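Local coordinates for protein DNA photolyase (Agrobacterium tumefaciens, PDB 4U63) that probably repairs cyclobutane pyrimidine dimers in ultraviolet-damaged DNA with light, using a bound flavin and a methenyltetrahydrofolate antenna, at residues 37-42 and 183-188; 54-59 and 91-96; 240-245 and 288-293; 311-316 and 399-404. One frame throughout, in Å; residues are numbered along the deposited sequence.

Interaction 1 (37-42 and 183-188); sequences LSDNLA and APADPP
One backbone hydrogen bond, D39 N to A185 O at 2.9 Å, joins the two segments. A side-chain bond lies beside it, A185 N giving to the carboxylate oxygen D39 OD1 at 3.0 Å. The loop of residues 183-188 is thereby clipped to the turn that leads into helix 41-49 of the N-terminal alpha/beta domain of the photolyase. CG of D39 stands anti to the backbone N (chi1 -159°), which swings the carboxylate across P184 to A185 N; that N-H meets OD1 from above the carboxylate plane, 51° out of it, on a nearly straight line of 167°. An aspartate suits the place because its two oxygens serve two partners: OD1 takes A185 N while OD2 is hydrogen-bonded to S270 OG. P184 lies against the same carboxylate, its CB 3.7 Å from D39 CG. Further along, the P187 ring rests beside S38 OG and puts its CB 4.0 Å from L37 CB, contacts a proline can make without needing a backbone N-H. P188 CD packs close to the L37 carbonyl. One water ties the turn to the loop: it donates to D186 O and to L37 O, the latter at 2.7 Å, and accepts from N40 N.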
# COMPACT_ATOMS: atom_id res chain seq x y z
N LEU A 37 -10.81 -14.95 -2.60
CA LEU A 37 -11.90 -15.66 -3.29
C LEU A 37 -13.20 -14.84 -3.35
O LEU A 37 -14.02 -15.07 -4.24
CB LEU A 37 -12.18 -17.01 -2.61
CG LEU A 37 -10.99 -17.94 -2.36
CD1 LEU A 37 -11.48 -19.27 -1.81
CD2 LEU A 37 -10.16 -18.15 -3.62
N SER A 38 -13.38 -13.90 -2.41
CA SER A 38 -14.58 -13.08 -2.33
C SER A 38 -14.50 -11.89 -3.27
O SER A 38 -13.42 -11.37 -3.55
CB SER A 38 -14.82 -12.57 -0.90
OG SER A 38 -14.98 -13.64 0.01
N ASP A 39 -15.66 -11.46 -3.74
CA ASP A 39 -15.79 -10.36 -4.69
C ASP A 39 -14.69 -10.41 -5.77
O ASP A 39 -14.01 -9.43 -6.04
CB ASP A 39 -15.79 -9.01 -3.94
CG ASP A 39 -16.42 -7.89 -4.76
OD1 ASP A 39 -17.31 -8.18 -5.59
OD2 ASP A 39 -16.04 -6.71 -4.57
N ASN A 40 -14.55 -11.60 -6.36
CA ASN A 40 -13.51 -11.85 -7.35
C ASN A 40 -14.18 -12.24 -8.66
O ASN A 40 -14.56 -13.41 -8.86
CB ASN A 40 -12.56 -12.94 -6.83
CG ASN A 40 -11.40 -13.20 -7.76
OD1 ASN A 40 -11.50 -12.99 -8.97
ND2 ASN A 40 -10.28 -13.67 -7.21
N LEU A 41 -14.35 -11.26 -9.55
CA LEU A 41 -15.12 -11.47 -10.79
C LEU A 41 -14.45 -12.44 -11.75
O LEU A 41 -15.12 -13.18 -12.46
CB LEU A 41 -15.40 -10.14 -11.50
CG LEU A 41 -16.35 -9.16 -10.78
CD1 LEU A 41 -16.50 -7.86 -11.56
CD2 LEU A 41 -17.72 -9.78 -10.55
N ALA A 42 -13.11 -12.46 -11.76
CA ALA A 42 -12.39 -13.41 -12.60
C ALA A 42 -12.67 -14.84 -12.16
O ALA A 42 -13.00 -15.71 -12.97
CB ALA A 42 -10.89 -13.14 -12.57
N ALA A 183 -22.66 -4.03 -4.85
CA ALA A 183 -22.36 -4.79 -3.62
C ALA A 183 -21.41 -5.96 -3.94
O ALA A 183 -21.36 -6.43 -5.10
CB ALA A 183 -23.64 -5.31 -2.98
N PRO A 184 -20.64 -6.43 -2.94
CA PRO A 184 -19.65 -7.48 -3.20
C PRO A 184 -20.28 -8.86 -3.46
O PRO A 184 -21.26 -9.22 -2.82
CB PRO A 184 -18.80 -7.50 -1.92
CG PRO A 184 -19.76 -7.05 -0.86
CD PRO A 184 -20.59 -5.98 -1.53
N ALA A 185 -19.70 -9.61 -4.40
CA ALA A 185 -20.17 -10.96 -4.71
C ALA A 185 -19.60 -11.98 -3.73
O ALA A 185 -18.47 -11.85 -3.26
CB ALA A 185 -19.79 -11.33 -6.13
N ASP A 186 -20.40 -13.00 -3.43
CA ASP A 186 -19.97 -14.08 -2.54
C ASP A 186 -18.82 -14.88 -3.16
O ASP A 186 -18.72 -14.99 -4.38
CB ASP A 186 -21.11 -15.06 -2.27
CG ASP A 186 -22.22 -14.46 -1.42
OD1 ASP A 186 -22.05 -13.36 -0.84
OD2 ASP A 186 -23.27 -15.11 -1.33
N PRO A 187 -17.95 -15.45 -2.31
CA PRO A 187 -16.94 -16.36 -2.82
C PRO A 187 -17.56 -17.70 -3.22
O PRO A 187 -18.55 -18.13 -2.62
CB PRO A 187 -16.00 -16.55 -1.63
CG PRO A 187 -16.89 -16.38 -0.43
CD PRO A 187 -17.91 -15.35 -0.83
N PRO A 188 -17.00 -18.37 -4.24
CA PRO A 188 -17.46 -19.73 -4.52
C PRO A 188 -17.01 -20.65 -3.39
O PRO A 188 -15.88 -20.53 -2.91
CB PRO A 188 -16.74 -20.08 -5.83
CG PRO A 188 -15.51 -19.24 -5.82
CD PRO A 188 -15.87 -17.97 -5.10
O HOH W 1 -16.06 -14.02 -5.59
O HOH W 2 -18.97 -6.98 -7.45

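Interaction 2 (54-59 and 91-96); sequences IPVYIR and RLVLAS. With SO4 (sulfate ion), chain H.
Y57 and A95 sit on neighbouring parallel strands, 54-59 and 93-96, both in a beta-alpha-beta unit whose connecting helix is 68-87, in the Rossmann-like domain of the photolyase. Four backbone hydrogen bonds zip the strands together: V93 N to P55 O, Y57 N to V93 O, A95 N to Y57 O and R59 N to A95 O, the last at 2.8 Å. The strand directions diverge by 20°. P55 lacks an N-H but still offers its carbonyl.

Apolar packing follows the two faces of the sheet. V56 CG2 approaches V93 CG1 at 4.2 Å on the face that also carries I58 and A95 and is covered by helix 99-110. On the other face Y57 CB lies 4.1 Å from L94 CD2, while L92 CD1 reaches P55 CB and Y57 CB; helix 68-87 packs over Y57. Beta-branched V56, I58 and V93 suit an extended backbone and fill the first of these faces.

Of the charged groups, R91 extends to a sulfate ion, probably a crystallisation component: NH1 gives to sulfate O3, and NH2 more weakly to O1. At the far end R59, bent at chi3 (57°), turns the NE edge of its guanidinium to S96, whose hydroxyl is also bound to E201; W206 makes a cation-pi contact with R59. S96 OG lies in the guanidinium plane, gripped side-on at 2.9 Å from R59 NE and 3.1 Å from R59 NH2.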
# COMPACT_ATOMS: atom_id res chain seq x y z
N ILE A 54 -8.16 -23.93 -12.91
CA ILE A 54 -6.73 -24.05 -12.67
C ILE A 54 -6.18 -22.71 -12.17
O ILE A 54 -5.81 -21.85 -12.98
CB ILE A 54 -5.97 -24.45 -13.96
CG1 ILE A 54 -6.67 -25.60 -14.71
CG2 ILE A 54 -4.52 -24.81 -13.62
CD1 ILE A 54 -6.77 -26.90 -13.94
N PRO A 55 -6.14 -22.51 -10.84
CA PRO A 55 -5.55 -21.30 -10.29
C PRO A 55 -4.03 -21.33 -10.36
O PRO A 55 -3.42 -22.34 -10.00
CB PRO A 55 -6.02 -21.30 -8.83
CG PRO A 55 -7.19 -22.21 -8.81
CD PRO A 55 -6.82 -23.27 -9.78
N VAL A 56 -3.44 -20.23 -10.81
CA VAL A 56 -1.98 -20.12 -10.89
C VAL A 56 -1.53 -18.74 -10.40
O VAL A 56 -2.18 -17.72 -10.66
CB VAL A 56 -1.46 -20.38 -12.34
CG1 VAL A 56 -2.01 -19.37 -13.34
CG2 VAL A 56 0.07 -20.41 -12.37
N TYR A 57 -0.42 -18.74 -9.67
CA TYR A 57 0.29 -17.51 -9.33
C TYR A 57 1.68 -17.62 -9.93
O TYR A 57 2.39 -18.60 -9.68
CB TYR A 57 0.38 -17.28 -7.82
CG TYR A 57 1.11 -16.00 -7.49
CD1 TYR A 57 2.50 -15.98 -7.41
CD2 TYR A 57 0.43 -14.80 -7.31
CE1 TYR A 57 3.19 -14.82 -7.13
CE2 TYR A 57 1.12 -13.62 -7.03
CZ TYR A 57 2.50 -13.64 -6.94
OH TYR A 57 3.24 -12.50 -6.68
N ILE A 58 2.06 -16.61 -10.71
CA ILE A 58 3.32 -16.57 -11.41
C ILE A 58 4.23 -15.52 -10.78
O ILE A 58 3.83 -14.38 -10.55
CB ILE A 58 3.10 -16.25 -12.91
CG1 ILE A 58 2.25 -17.34 -13.56
CG2 ILE A 58 4.44 -16.10 -13.64
CD1 ILE A 58 1.79 -17.03 -14.96
N ARG A 59 5.47 -15.92 -10.52
CA ARG A 59 6.51 -15.02 -10.09
C ARG A 59 7.07 -14.40 -11.38
O ARG A 59 7.88 -15.01 -12.07
CB ARG A 59 7.56 -15.80 -9.30
CG ARG A 59 8.48 -14.97 -8.43
CD ARG A 59 9.03 -15.80 -7.28
NE ARG A 59 9.73 -17.02 -7.72
CZ ARG A 59 10.93 -17.43 -7.28
NH1 ARG A 59 11.61 -16.75 -6.36
NH2 ARG A 59 11.45 -18.55 -7.78
N ARG A 91 -6.55 -26.05 -5.82
CA ARG A 91 -5.16 -25.89 -5.42
C ARG A 91 -4.68 -24.61 -6.04
O ARG A 91 -5.34 -24.05 -6.92
CB ARG A 91 -4.29 -27.00 -5.98
CG ARG A 91 -4.57 -28.40 -5.46
CD ARG A 91 -3.45 -29.31 -5.92
NE ARG A 91 -3.72 -30.71 -5.65
CZ ARG A 91 -2.90 -31.71 -5.98
NH1 ARG A 91 -1.75 -31.46 -6.61
NH2 ARG A 91 -3.24 -32.95 -5.69
N LEU A 92 -3.52 -24.14 -5.58
CA LEU A 92 -2.83 -23.03 -6.21
C LEU A 92 -1.53 -23.52 -6.83
O LEU A 92 -0.63 -23.96 -6.13
CB LEU A 92 -2.54 -21.92 -5.19
CG LEU A 92 -1.86 -20.66 -5.74
CD1 LEU A 92 -2.73 -19.92 -6.76
CD2 LEU A 92 -1.51 -19.71 -4.60
N VAL A 93 -1.46 -23.46 -8.16
CA VAL A 93 -0.23 -23.77 -8.88
C VAL A 93 0.73 -22.58 -8.77
O VAL A 93 0.36 -21.44 -9.07
CB VAL A 93 -0.49 -24.08 -10.36
CG1 VAL A 93 0.81 -24.35 -11.11
CG2 VAL A 93 -1.43 -25.26 -10.52
N LEU A 94 1.96 -22.85 -8.36
CA LEU A 94 3.00 -21.84 -8.29
C LEU A 94 3.98 -22.06 -9.42
O LEU A 94 4.39 -23.19 -9.68
CB LEU A 94 3.73 -21.91 -6.95
CG LEU A 94 2.88 -21.68 -5.70
CD1 LEU A 94 3.80 -21.70 -4.49
CD2 LEU A 94 2.08 -20.38 -5.75
N ALA A 95 4.37 -20.98 -10.09
CA ALA A 95 5.30 -21.04 -11.21
C ALA A 95 6.14 -19.77 -11.28
O ALA A 95 5.68 -18.70 -10.89
CB ALA A 95 4.53 -21.24 -12.50
N SER A 96 7.37 -19.90 -11.76
CA SER A 96 8.27 -18.76 -11.88
C SER A 96 8.78 -18.63 -13.30
O SER A 96 9.15 -19.63 -13.92
CB SER A 96 9.47 -18.92 -10.94
OG SER A 96 9.05 -19.14 -9.61
S SO4 H . -0.39 -35.11 -6.65
O1 SO4 H . -1.64 -35.79 -6.26
O2 SO4 H . 0.60 -36.12 -7.07
O3 SO4 H . -0.66 -34.18 -7.77
O4 SO4 H . 0.15 -34.36 -5.50

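Interaction 3 (240-245 and 288-293); sequences GALKGY and NDISRF. With FAD (flavin-adenine dinucleotide), chain C; SO4 (sulfate ion), chain F.
Y245 and F293 form a T-shaped pair: the edge of the F293 ring, led by CD1, points at a face of the Y245 ring toward its rim, with the planes at 89° and the centroids 5.5 Å apart. Both residues belong to the FAD pocket of the photolyase. Y245 OH donates to the phosphate oxygen FAD O1A at 2.6 Å, and F293 CE1 reaches FAD C5B at 3.6 Å. CG of Y245 is anti to its backbone N (chi1 174°), which lays the ring along helix 287-309, with Y245 CE2 3.4 Å from F293 CA.

Y245 closes a type II turn that begins at L242, which helps to place it. G244 there has a positive phi, which suits glycine, and its N donates to D289 OD2 at 2.9 Å, from well above the carboxylate plane; D289 OD1 binds E246 N. L242 inserts its CD1 beside F293 CB at 4.1 Å. R292, salt-bridged to E246, turns its guanidinium edge to a sulfate ion. The turn thus joins the loop after helix 227-238 and the start of helix 245-248 to the N-terminal part of helix 287-309, with F237 of helix 227-238 meeting the F293 ring.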
# COMPACT_ATOMS: atom_id res chain seq x y z
N GLY A 240 -15.60 -1.28 15.65
CA GLY A 240 -14.69 -0.59 16.54
C GLY A 240 -14.39 0.83 16.13
O GLY A 240 -15.26 1.70 16.20
N ALA A 241 -13.14 1.03 15.69
CA ALA A 241 -12.56 2.36 15.50
C ALA A 241 -13.22 3.23 14.44
O ALA A 241 -12.92 4.42 14.37
CB ALA A 241 -11.06 2.24 15.22
N LEU A 242 -14.11 2.68 13.62
CA LEU A 242 -14.91 3.55 12.75
C LEU A 242 -15.58 4.63 13.60
O LEU A 242 -15.66 5.79 13.20
CB LEU A 242 -15.96 2.77 11.97
CG LEU A 242 -16.92 3.60 11.09
CD1 LEU A 242 -16.18 4.51 10.12
CD2 LEU A 242 -17.84 2.66 10.34
N LYS A 243 -16.05 4.24 14.79
CA LYS A 243 -16.59 5.20 15.72
C LYS A 243 -15.47 6.10 16.25
O LYS A 243 -14.55 5.64 16.94
CB LYS A 243 -17.31 4.52 16.90
CG LYS A 243 -18.09 5.53 17.73
CD LYS A 243 -18.82 4.89 18.88
CE LYS A 243 -19.53 5.92 19.75
NZ LYS A 243 -20.67 5.34 20.51
N GLY A 244 -15.59 7.39 15.94
CA GLY A 244 -14.59 8.39 16.33
C GLY A 244 -13.41 8.50 15.37
O GLY A 244 -12.44 9.20 15.66
N TYR A 245 -13.51 7.82 14.23
CA TYR A 245 -12.45 7.80 13.22
C TYR A 245 -12.02 9.21 12.78
O TYR A 245 -10.83 9.50 12.71
CB TYR A 245 -12.90 6.99 11.99
CG TYR A 245 -11.92 7.03 10.86
CD1 TYR A 245 -10.73 6.32 10.93
CD2 TYR A 245 -12.17 7.78 9.71
CE1 TYR A 245 -9.82 6.36 9.88
CE2 TYR A 245 -11.27 7.83 8.67
CZ TYR A 245 -10.10 7.11 8.76
OH TYR A 245 -9.21 7.14 7.75
N ASN A 288 -20.43 11.59 9.80
CA ASN A 288 -19.13 12.24 9.58
C ASN A 288 -17.97 11.24 9.60
O ASN A 288 -17.01 11.38 8.85
CB ASN A 288 -18.89 13.40 10.56
CG ASN A 288 -18.73 12.95 12.01
OD1 ASN A 288 -19.50 12.13 12.49
ND2 ASN A 288 -17.73 13.48 12.71
N ASP A 289 -18.06 10.24 10.47
CA ASP A 289 -17.01 9.21 10.55
C ASP A 289 -16.98 8.35 9.28
O ASP A 289 -15.93 8.04 8.74
CB ASP A 289 -17.22 8.32 11.78
CG ASP A 289 -16.82 9.01 13.07
OD1 ASP A 289 -15.87 9.82 13.05
OD2 ASP A 289 -17.45 8.75 14.11
N ILE A 290 -18.17 7.97 8.81
CA ILE A 290 -18.31 7.20 7.59
C ILE A 290 -17.83 8.00 6.37
O ILE A 290 -17.09 7.46 5.54
CB ILE A 290 -19.77 6.75 7.40
CG1 ILE A 290 -20.12 5.70 8.48
CG2 ILE A 290 -20.00 6.18 6.00
CD1 ILE A 290 -21.59 5.42 8.63
N SER A 291 -18.23 9.26 6.29
CA SER A 291 -17.82 10.13 5.18
C SER A 291 -16.31 10.26 5.13
O SER A 291 -15.70 10.12 4.07
CB SER A 291 -18.47 11.50 5.30
OG SER A 291 -18.10 12.32 4.20
N ARG A 292 -15.69 10.52 6.28
CA ARG A 292 -14.23 10.66 6.36
C ARG A 292 -13.49 9.38 5.96
O ARG A 292 -12.51 9.42 5.21
CB ARG A 292 -13.77 11.09 7.76
CG ARG A 292 -12.27 11.42 7.86
CD ARG A 292 -11.87 12.53 6.88
NE ARG A 292 -12.60 13.76 7.16
CZ ARG A 292 -12.47 14.92 6.49
NH1 ARG A 292 -11.63 15.03 5.47
NH2 ARG A 292 -13.20 15.97 6.86
N PHE A 293 -13.96 8.24 6.44
CA PHE A 293 -13.36 6.96 6.07
C PHE A 293 -13.49 6.71 4.56
O PHE A 293 -12.54 6.30 3.90
CB PHE A 293 -13.99 5.82 6.88
CG PHE A 293 -13.40 4.48 6.57
CD1 PHE A 293 -12.05 4.24 6.83
CD2 PHE A 293 -14.17 3.47 6.02
CE1 PHE A 293 -11.49 3.02 6.54
CE2 PHE A 293 -13.61 2.24 5.73
CZ PHE A 293 -12.26 2.02 6.00
PA FAD C . -7.15 4.35 7.08
O1A FAD C . -7.09 5.70 7.72
O2A FAD C . -7.92 3.26 7.76
O5B FAD C . -7.66 4.58 5.58
C5B FAD C . -8.34 3.57 4.84
C4B FAD C . -7.68 3.30 3.50
O4B FAD C . -7.66 4.47 2.68
C3B FAD C . -6.23 2.87 3.62
O3B FAD C . -6.10 1.48 3.97
C2B FAD C . -5.69 3.22 2.24
O2B FAD C . -6.00 2.20 1.29
C1B FAD C . -6.46 4.47 1.89
N9A FAD C . -5.73 5.72 2.19
C8A FAD C . -5.80 6.42 3.34
N7A FAD C . -5.04 7.54 3.28
C5A FAD C . -4.48 7.58 2.05
C6A FAD C . -3.57 8.48 1.35
N6A FAD C . -3.11 9.59 1.97
N1A FAD C . -3.21 8.15 0.09
C2A FAD C . -3.67 7.03 -0.51
N3A FAD C . -4.51 6.16 0.08
C4A FAD C . -4.94 6.38 1.34
N1 FAD C . -0.71 4.19 1.37
C2 FAD C . -0.63 2.97 0.80
O2 FAD C . -1.67 2.28 0.78
N3 FAD C . 0.53 2.49 0.28
C4 FAD C . 1.68 3.22 0.29
O4 FAD C . 2.75 2.78 -0.21
C4X FAD C . 1.66 4.56 0.91
N5 FAD C . 2.77 5.36 0.99
C5X FAD C . 2.69 6.60 1.55
C6 FAD C . 3.81 7.43 1.61
C7 FAD C . 3.75 8.70 2.18
C7M FAD C . 4.98 9.58 2.24
C8 FAD C . 2.47 9.18 2.76
C8M FAD C . 2.35 10.55 3.39
C9 FAD C . 1.37 8.37 2.70
C9A FAD C . 1.41 7.10 2.12
N10 FAD C . 0.25 6.27 2.08
C10 FAD C . 0.36 5.00 1.47
C1' FAD C . -1.06 6.71 2.56
C2' FAD C . -1.48 6.43 3.99
O2' FAD C . -0.48 6.93 4.88
C3' FAD C . -1.75 4.96 4.23
O3' FAD C . -2.70 4.46 3.29
C4' FAD C . -2.28 4.78 5.65
O4' FAD C . -1.24 5.08 6.58
C5' FAD C . -2.76 3.36 5.84
O5' FAD C . -3.27 3.13 7.16
P FAD C . -4.78 2.64 7.33
O1P FAD C . -5.03 2.40 8.78
O2P FAD C . -5.06 1.47 6.43
O3P FAD C . -5.61 3.92 6.82
S SO4 F . -12.47 18.56 4.48
O1 SO4 F . -11.00 18.68 4.56
O2 SO4 F . -12.83 17.30 3.79
O3 SO4 F . -13.03 19.70 3.74
O4 SO4 F . -13.03 18.55 5.84

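Interaction 4 (311-316 and 399-404); sequences PELGEK and NAANWQ. With FAD (flavin-adenine dinucleotide), chain C.
Q404 gives both hydrogens of its amide nitrogen to the loop 311-316: NE2 lies 2.8 Å from L313 O and 2.7 Å from K316 O. The first bond is nearly straight, 165° at the hydrogen, with the acceptor almost in the amide plane; the second is more bent, and K316 O lies somewhat tilted from that plane. With OE1 bound to W318 N, both ends of the amide are engaged and its rotation is fixed. Glutamine suits the place because it can donate twice and accept as well.

Within the loop, E312 O takes the N-H groups of both E315 and K316.

The loop follows helix 287-309 and here docks on helix 398-407 in the all-helical FAD-binding domain of the photolyase. Another side of that helix meets the cofactor. N402 pairs with the adenine edge, ND2 giving to FAD N1A at 3.0 Å and OD1 accepting from FAD N6A, while the W403 ring lays one face over the flavin methyl C7M.

Packing completes the loop side. Small residues let the chains come close: A400 CB touches G314 CA at 3.6 Å. L313, with CG anti to the backbone N (chi1 -168°), lies over the helix so that CG meets A400 CB and CD2 reaches A401 CB, each at 3.8 Å.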
# COMPACT_ATOMS: atom_id res chain seq x y z
N PRO A 311 2.21 8.03 -15.75
CA PRO A 311 2.87 6.76 -15.41
C PRO A 311 4.25 6.89 -14.76
O PRO A 311 4.66 5.96 -14.06
CB PRO A 311 2.96 6.05 -16.76
CG PRO A 311 1.79 6.58 -17.51
CD PRO A 311 1.74 8.03 -17.15
N GLU A 312 4.93 8.02 -14.98
CA GLU A 312 6.25 8.27 -14.40
C GLU A 312 6.17 8.90 -12.99
O GLU A 312 7.16 9.43 -12.49
CB GLU A 312 7.07 9.15 -15.37
CG GLU A 312 7.34 8.48 -16.71
CD GLU A 312 7.88 9.43 -17.76
OE1 GLU A 312 7.21 10.44 -18.10
OE2 GLU A 312 8.99 9.17 -18.28
N LEU A 313 5.00 8.80 -12.34
CA LEU A 313 4.77 9.37 -10.99
C LEU A 313 5.83 8.99 -9.95
O LEU A 313 6.14 9.80 -9.07
CB LEU A 313 3.38 8.96 -10.49
CG LEU A 313 2.81 9.66 -9.26
CD1 LEU A 313 2.56 11.14 -9.51
CD2 LEU A 313 1.53 8.97 -8.81
N GLY A 314 6.37 7.79 -10.04
CA GLY A 314 7.42 7.37 -9.10
C GLY A 314 8.85 7.77 -9.41
O GLY A 314 9.73 7.57 -8.58
N GLU A 315 9.09 8.34 -10.60
CA GLU A 315 10.45 8.68 -11.05
C GLU A 315 10.66 10.11 -11.57
O GLU A 315 11.78 10.63 -11.49
CB GLU A 315 10.91 7.68 -12.12
CG GLU A 315 12.26 8.00 -12.74
CD GLU A 315 13.36 8.22 -11.71
OE1 GLU A 315 13.45 7.44 -10.74
OE2 GLU A 315 14.13 9.18 -11.89
N LYS A 316 9.63 10.76 -12.11
CA LYS A 316 9.75 12.13 -12.62
C LYS A 316 8.85 13.08 -11.86
O LYS A 316 7.75 12.71 -11.45
CB LYS A 316 9.41 12.19 -14.11
CG LYS A 316 10.37 11.45 -15.02
CD LYS A 316 10.18 11.89 -16.46
CE LYS A 316 11.13 11.18 -17.41
NZ LYS A 316 10.75 11.40 -18.83
N ASN A 399 2.22 5.41 -2.84
CA ASN A 399 3.53 5.81 -2.34
C ASN A 399 4.07 7.00 -3.16
O ASN A 399 4.34 8.07 -2.61
CB ASN A 399 4.49 4.62 -2.38
CG ASN A 399 5.72 4.82 -1.53
OD1 ASN A 399 5.70 5.50 -0.50
ND2 ASN A 399 6.83 4.22 -1.95
N ALA A 400 4.17 6.81 -4.47
CA ALA A 400 4.64 7.87 -5.37
C ALA A 400 3.83 9.16 -5.24
O ALA A 400 4.40 10.24 -5.12
CB ALA A 400 4.61 7.39 -6.82
N ALA A 401 2.51 9.03 -5.28
CA ALA A 401 1.63 10.22 -5.22
C ALA A 401 1.86 11.01 -3.94
O ALA A 401 1.99 12.22 -3.96
CB ALA A 401 0.18 9.82 -5.33
N ASN A 402 1.88 10.31 -2.80
CA ASN A 402 2.04 11.00 -1.52
C ASN A 402 3.41 11.65 -1.37
O ASN A 402 3.50 12.77 -0.88
CB ASN A 402 1.71 10.06 -0.35
CG ASN A 402 0.22 9.90 -0.14
OD1 ASN A 402 -0.41 10.76 0.47
ND2 ASN A 402 -0.36 8.83 -0.65
N TRP A 403 4.47 10.98 -1.80
CA TRP A 403 5.80 11.60 -1.82
C TRP A 403 5.82 12.88 -2.67
O TRP A 403 6.37 13.91 -2.24
CB TRP A 403 6.87 10.61 -2.28
CG TRP A 403 7.32 9.70 -1.17
CD1 TRP A 403 6.88 8.44 -0.93
CD2 TRP A 403 8.27 10.01 -0.16
NE1 TRP A 403 7.52 7.93 0.19
CE2 TRP A 403 8.37 8.88 0.68
CE3 TRP A 403 9.05 11.15 0.12
CZ2 TRP A 403 9.23 8.85 1.77
CZ3 TRP A 403 9.90 11.12 1.20
CH2 TRP A 403 9.98 9.97 2.03
N GLN A 404 5.20 12.84 -3.85
CA GLN A 404 5.15 14.03 -4.71
C GLN A 404 4.39 15.20 -4.06
O GLN A 404 4.81 16.35 -4.18
CB GLN A 404 4.59 13.70 -6.09
CG GLN A 404 5.53 12.83 -6.92
CD GLN A 404 5.94 13.45 -8.26
OE1 GLN A 404 6.10 14.66 -8.38
NE2 GLN A 404 6.13 12.61 -9.25
PA FAD C . -7.15 4.35 7.08
O1A FAD C . -7.09 5.70 7.72
O2A FAD C . -7.92 3.26 7.76
O5B FAD C . -7.66 4.58 5.58
C5B FAD C . -8.34 3.57 4.84
C4B FAD C . -7.68 3.30 3.50
O4B FAD C . -7.66 4.47 2.68
C3B FAD C . -6.23 2.87 3.62
O3B FAD C . -6.10 1.48 3.97
C2B FAD C . -5.69 3.22 2.24
O2B FAD C . -6.00 2.20 1.29
C1B FAD C . -6.46 4.47 1.89
N9A FAD C . -5.73 5.72 2.19
C8A FAD C . -5.80 6.42 3.34
N7A FAD C . -5.04 7.54 3.28
C5A FAD C . -4.48 7.58 2.05
C6A FAD C . -3.57 8.48 1.35
N6A FAD C . -3.11 9.59 1.97
N1A FAD C . -3.21 8.15 0.09
C2A FAD C . -3.67 7.03 -0.51
N3A FAD C . -4.51 6.16 0.08
C4A FAD C . -4.94 6.38 1.34
N1 FAD C . -0.71 4.19 1.37
C2 FAD C . -0.63 2.97 0.80
O2 FAD C . -1.67 2.28 0.78
N3 FAD C . 0.53 2.49 0.28
C4 FAD C . 1.68 3.22 0.29
O4 FAD C . 2.75 2.78 -0.21
C4X FAD C . 1.66 4.56 0.91
N5 FAD C . 2.77 5.36 0.99
C5X FAD C . 2.69 6.60 1.55
C6 FAD C . 3.81 7.43 1.61
C7 FAD C . 3.75 8.70 2.18
C7M FAD C . 4.98 9.58 2.24
C8 FAD C . 2.47 9.18 2.76
C8M FAD C . 2.35 10.55 3.39
C9 FAD C . 1.37 8.37 2.70
C9A FAD C . 1.41 7.10 2.12
N10 FAD C . 0.25 6.27 2.08
C10 FAD C . 0.36 5.00 1.47
C1' FAD C . -1.06 6.71 2.56
C2' FAD C . -1.48 6.43 3.99
O2' FAD C . -0.48 6.93 4.88
C3' FAD C . -1.75 4.96 4.23
O3' FAD C . -2.70 4.46 3.29
C4' FAD C . -2.28 4.78 5.65
O4' FAD C . -1.24 5.08 6.58
C5' FAD C . -2.76 3.36 5.84
O5' FAD C . -3.27 3.13 7.16
P FAD C . -4.78 2.64 7.33
O1P FAD C . -5.03 2.40 8.78
O2P FAD C . -5.06 1.47 6.43
O3P FAD C . -5.61 3.92 6.82

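In the fold
Interactions 1 and 2 belong to the N-terminal alpha/beta domain, with centres about 19 Å apart. Helix 41-49, which begins in interaction 1, is followed in the chain by strand 53-59 of interaction 2, and the strand pair 54-59 with 91-96 forms one side of the five-stranded parallel sheet, 93-96 being an outermost strand. Along the chain, interaction 2 falls between the two segments of interaction 1. Interactions 3 and 4 follow in turn, their centres about 28 Å apart. Both touch FAD, one at its phosphate, the other at adenine and flavin, and helix 287-309 links them, leading from 288-293 to the loop 311-316. The cofactor is therefore held from separated parts of the helical region.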